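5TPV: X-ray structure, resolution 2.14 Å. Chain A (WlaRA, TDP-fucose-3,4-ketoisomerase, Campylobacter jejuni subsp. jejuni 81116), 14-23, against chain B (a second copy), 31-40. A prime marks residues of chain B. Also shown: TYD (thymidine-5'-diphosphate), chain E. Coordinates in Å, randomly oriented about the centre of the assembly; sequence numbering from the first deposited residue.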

# COMPACT_ATOMS: atom_id res chain seq x y z
N LYS A 14 14.08 -15.10 -2.75
CA LYS A 14 15.12 -14.22 -2.24
C LYS A 14 15.07 -14.08 -0.74
O LYS A 14 15.31 -12.98 -0.18
N ASN A 15 14.76 -15.18 -0.07
CA ASN A 15 14.85 -15.20 1.39
C ASN A 15 13.87 -14.22 2.05
O ASN A 15 14.13 -13.63 3.10
N SER A 16 12.74 -14.02 1.40
CA SER A 16 11.75 -13.11 1.94
C SER A 16 10.41 -13.42 1.31
O SER A 16 10.29 -14.40 0.58
N ILE A 17 9.40 -12.62 1.61
CA ILE A 17 8.08 -12.88 1.07
C ILE A 17 7.47 -11.62 0.47
O ILE A 17 7.58 -10.56 1.06
N LEU A 18 6.90 -11.76 -0.72
CA LEU A 18 6.37 -10.66 -1.49
C LEU A 18 4.89 -10.86 -1.70
O LEU A 18 4.45 -11.92 -2.17
N ASN A 19 4.11 -9.83 -1.36
CA ASN A 19 2.66 -9.82 -1.59
C ASN A 19 2.26 -8.67 -2.52
O ASN A 19 2.50 -7.47 -2.23
N VAL A 20 1.61 -9.01 -3.62
CA VAL A 20 1.31 -8.04 -4.66
C VAL A 20 -0.19 -7.77 -4.70
O VAL A 20 -0.98 -8.68 -4.54
N HIS A 21 -0.57 -6.51 -4.86
CA HIS A 21 -1.98 -6.20 -5.09
C HIS A 21 -2.20 -5.28 -6.32
O HIS A 21 -1.61 -4.19 -6.40
N GLN A 22 -3.08 -5.71 -7.21
CA GLN A 22 -3.50 -4.89 -8.34
C GLN A 22 -4.77 -5.52 -8.83
O GLN A 22 -5.10 -6.62 -8.45
N LYS A 23 -5.52 -4.79 -9.62
CA LYS A 23 -6.70 -5.35 -10.27
C LYS A 23 -6.44 -6.81 -10.68
O LYS A 23 -5.45 -7.05 -11.36
N ILE B 31 -1.47 5.68 -8.85
CA ILE B 31 -1.26 4.33 -8.32
C ILE B 31 -2.17 3.35 -9.04
O ILE B 31 -3.30 3.65 -9.34
N LYS B 32 -1.59 2.22 -9.41
CA LYS B 32 -2.25 1.06 -10.03
C LYS B 32 -1.92 -0.31 -9.32
O LYS B 32 -2.64 -1.30 -9.47
N ARG B 33 -0.82 -0.36 -8.60
CA ARG B 33 -0.36 -1.55 -7.92
C ARG B 33 0.49 -1.19 -6.70
O ARG B 33 1.27 -0.20 -6.70
N ILE B 34 0.39 -2.04 -5.68
CA ILE B 34 1.11 -1.88 -4.41
C ILE B 34 1.70 -3.24 -4.17
O ILE B 34 1.04 -4.19 -4.46
N PHE B 35 2.86 -3.32 -3.55
CA PHE B 35 3.31 -4.58 -2.99
C PHE B 35 4.14 -4.34 -1.76
O PHE B 35 4.62 -3.25 -1.50
N TYR B 36 4.26 -5.38 -0.94
CA TYR B 36 5.03 -5.28 0.29
C TYR B 36 5.80 -6.58 0.46
O TYR B 36 5.38 -7.67 0.02
N ILE B 37 6.97 -6.40 1.06
CA ILE B 37 7.98 -7.42 1.22
C ILE B 37 8.36 -7.48 2.70
O ILE B 37 8.51 -6.46 3.40
N TYR B 38 8.50 -8.70 3.18
CA TYR B 38 8.65 -8.90 4.62
C TYR B 38 9.28 -10.27 4.93
O TYR B 38 9.57 -11.05 4.01
N ASP B 39 9.52 -10.52 6.21
CA ASP B 39 10.11 -11.76 6.76
C ASP B 39 11.48 -12.03 6.19
O ASP B 39 11.74 -13.10 5.65
N PHE B 40 12.32 -11.00 6.28
CA PHE B 40 13.62 -11.02 5.66
C PHE B 40 14.55 -11.84 6.55
O PHE B 40 14.59 -11.65 7.77

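Two antiparallel strands, one from each copy, join edge to edge, so the inward N and O of three residue pairs are satisfied by the main chain itself. Ile17, Asn19 and His21 face Tyr38′, Tyr36′ and Ile34′ in hydrogen-bonded pairs, and each pair closes with two bonds: Ile17 N to Tyr38′ O is 2.9 Å and Tyr38′ N to Ile17 O 3.0 Å; Asn19 N to Tyr36′ O is 2.9 Å and Tyr36′ N to Asn19 O 3.0 Å; His21 N to Ile34′ O is 2.9 Å and Ile34′ N to His21 O 3.0 Å. Next to the last hydrogen-bonded pair, a water links the two main chains, accepting from Lys23 N (3.0 Å) and donating to Lys32′ O (2.7 Å).

The alternation of the strands gives the sheet two faces with different tasks. On the face of Ile17, Asn19 and His21, the first rule is that every buried polar tip finds a partner. Asn19 (chi1 m) is the hub: its OD1 accepts from Tyr38′ OH at a short 2.5 Å, while its ND2 donates to Tyr36′ OH at a longer 3.3 Å. His21, also m, donates from NE2 to the same Tyr36′ OH at 3.0 Å, so this hydroxyl accepts twice; the ND1 of His21 is satisfied elsewhere in the structure. Both tyrosines adopt the p rotamer, which brings their ends nearer the opposing strand and lays their rings against the neighbours across the sheet. Asn19 CB sits over the Tyr36′ ring, 3.8 Å from its centroid, and Ile17 CB over the Tyr38′ ring, 4.0 Å from its centroid. Each ring takes a neighbouring CB over its face and gives its hydroxyl a polar partner.

The other face is apolar in the middle and serves the nucleotide. Leu18 (t, p) brings CD1 to 3.5 Å from Phe35′ CD1 and 3.8 Å from Ile37′ CG1, and Val20 CG2 lies 3.9 Å from Phe35′ CB. The thymine methyl C5M of TYD rests over one face of the Phe35′ ring, and Leu18 CD2 lies 3.5 Å from TYD C6. Arg33′ runs t, t and then turns p at chi3, and donates from NH2 to TYD O4 at 2.8 Å; its NE and NH1 are bonded elsewhere in the structure. Lys14, from the other copy, gives NZ to TYD O1B (2.9 Å) and O3A (3.1 Å), so the two chains share one ligand. Ser16 OG donates to Lys14 O (3.1 Å) within its own stretch, and Gln22 OE1 is satisfied elsewhere in the structure.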

# COMPACT_ATOMS: atom_id res chain seq x y z
CB LYS A 14 14.97 -12.84 -2.89
CG LYS A 14 15.03 -12.93 -4.40
CD LYS A 14 15.19 -11.54 -4.97
CE LYS A 14 14.91 -11.54 -6.45
NZ LYS A 14 15.04 -10.15 -7.00
CB ASN A 15 16.29 -14.89 1.82
CG ASN A 15 17.08 -16.15 2.15
OD1 ASN A 15 17.48 -16.37 3.29
ND2 ASN A 15 17.30 -16.98 1.15
CB SER A 16 12.24 -11.66 1.74
OG SER A 16 12.75 -11.40 0.44
CB ILE A 17 7.18 -13.43 2.15
CG1 ILE A 17 7.82 -14.67 2.82
CG2 ILE A 17 5.85 -13.75 1.52
CD1 ILE A 17 6.90 -15.34 3.82
CB LEU A 18 7.08 -10.60 -2.84
CG LEU A 18 6.44 -9.72 -3.94
CD1 LEU A 18 6.54 -8.25 -3.69
CD2 LEU A 18 7.20 -9.95 -5.24
CB ASN A 19 1.91 -9.48 -0.30
CG ASN A 19 1.75 -10.64 0.62
OD1 ASN A 19 2.63 -11.46 0.73
ND2 ASN A 19 0.66 -10.68 1.33
CB VAL A 20 1.72 -8.60 -6.03
CG1 VAL A 20 1.32 -7.65 -7.14
CG2 VAL A 20 3.22 -8.77 -6.02
CB HIS A 21 -2.61 -5.57 -3.82
CG HIS A 21 -2.48 -6.44 -2.60
ND1 HIS A 21 -3.42 -7.35 -2.21
CD2 HIS A 21 -1.45 -6.57 -1.73
CE1 HIS A 21 -3.00 -7.99 -1.13
NE2 HIS A 21 -1.82 -7.52 -0.81
CB GLN A 22 -2.43 -4.81 -9.47
CG GLN A 22 -2.08 -6.16 -10.08
CD GLN A 22 -1.19 -6.12 -11.34
OE1 GLN A 22 -0.08 -5.57 -11.35
NE2 GLN A 22 -1.65 -6.77 -12.37
CB LYS A 23 -7.01 -4.49 -11.50
CG LYS A 23 -8.02 -5.11 -12.44
CD LYS A 23 -9.35 -5.33 -11.77
CE LYS A 23 -10.36 -5.81 -12.80
NZ LYS A 23 -11.52 -4.92 -12.70
CB ILE B 31 -1.54 4.22 -6.83
CG1 ILE B 31 -0.60 5.20 -6.14
CG2 ILE B 31 -1.36 2.79 -6.33
CD1 ILE B 31 -0.89 5.51 -4.67
CB LYS B 32 -1.65 0.98 -11.43
CG LYS B 32 -2.56 0.99 -12.64
CD LYS B 32 -2.57 2.35 -13.32
CE LYS B 32 -2.84 2.20 -14.82
NZ LYS B 32 -3.76 1.09 -15.21
CB ARG B 33 0.43 -2.36 -8.94
CG ARG B 33 1.42 -3.36 -8.36
CD ARG B 33 2.00 -4.31 -9.41
NE ARG B 33 2.77 -3.51 -10.35
CZ ARG B 33 4.03 -3.75 -10.74
NH1 ARG B 33 4.58 -2.92 -11.59
NH2 ARG B 33 4.72 -4.78 -10.32
CB ILE B 34 0.05 -1.55 -3.29
CG1 ILE B 34 0.40 -0.21 -2.84
CG2 ILE B 34 -0.31 -2.59 -2.19
CD1 ILE B 34 -0.14 0.68 -3.90
CB PHE B 35 4.03 -5.47 -4.03
CG PHE B 35 5.11 -4.78 -4.79
CD1 PHE B 35 6.41 -4.83 -4.37
CD2 PHE B 35 4.82 -4.06 -5.95
CE1 PHE B 35 7.42 -4.18 -5.10
CE2 PHE B 35 5.82 -3.44 -6.68
CZ PHE B 35 7.14 -3.51 -6.27
CB TYR B 36 4.18 -4.86 1.53
CG TYR B 36 2.89 -5.60 1.65
CD1 TYR B 36 2.79 -6.76 2.43
CD2 TYR B 36 1.73 -5.16 1.01
CE1 TYR B 36 1.63 -7.46 2.50
CE2 TYR B 36 0.56 -5.88 1.09
CZ TYR B 36 0.53 -7.03 1.82
OH TYR B 36 -0.64 -7.75 1.91
CB ILE B 37 9.20 -7.10 0.35
CG1 ILE B 37 8.74 -6.74 -1.05
CG2 ILE B 37 10.09 -8.33 0.22
CD1 ILE B 37 9.85 -6.38 -2.01
CB TYR B 38 7.27 -8.76 5.26
CG TYR B 38 6.20 -9.71 4.70
CD1 TYR B 38 5.93 -10.93 5.29
CD2 TYR B 38 5.43 -9.33 3.63
CE1 TYR B 38 4.99 -11.80 4.77
CE2 TYR B 38 4.45 -10.16 3.13
CZ TYR B 38 4.24 -11.39 3.68
OH TYR B 38 3.22 -12.16 3.10
CB ASP B 39 9.21 -12.98 6.51
CG ASP B 39 8.04 -13.06 7.47
OD1 ASP B 39 7.80 -12.13 8.28
OD2 ASP B 39 7.34 -14.07 7.36
CB PHE B 40 14.18 -9.61 5.54
CG PHE B 40 13.39 -8.72 4.63
CD1 PHE B 40 13.63 -8.71 3.24
CD2 PHE B 40 12.40 -7.89 5.14
CE1 PHE B 40 12.92 -7.88 2.42
CE2 PHE B 40 11.71 -7.02 4.31
CZ PHE B 40 11.95 -7.03 2.95
PA TYD E . 11.23 -8.88 -8.81
O1A TYD E . 11.87 -9.59 -9.98
O2A TYD E . 10.82 -7.43 -8.94
O3A TYD E . 12.22 -9.02 -7.55
PB TYD E . 12.31 -7.84 -6.45
O1B TYD E . 13.46 -8.25 -5.57
O2B TYD E . 12.56 -6.60 -7.27
O3B TYD E . 10.96 -7.87 -5.77
O5' TYD E . 9.94 -9.73 -8.34
C5' TYD E . 10.10 -10.97 -7.66
C4' TYD E . 9.35 -12.06 -8.41
O4' TYD E . 7.96 -11.99 -8.11
C3' TYD E . 9.52 -11.90 -9.92
O3' TYD E . 10.13 -13.07 -10.47
C2' TYD E . 8.12 -11.74 -10.48
C1' TYD E . 7.17 -11.80 -9.29
N1 TYD E . 6.42 -10.55 -9.19
C2 TYD E . 5.07 -10.52 -9.61
O2 TYD E . 4.53 -11.56 -10.05
N3 TYD E . 4.34 -9.39 -9.53
C4 TYD E . 4.88 -8.26 -9.06
O4 TYD E . 4.21 -7.22 -8.99
C5 TYD E . 6.30 -8.27 -8.62
C5M TYD E . 6.95 -7.02 -8.09
C6 TYD E . 7.02 -9.45 -8.72
O HOH W 1 -5.21 -1.85 -10.03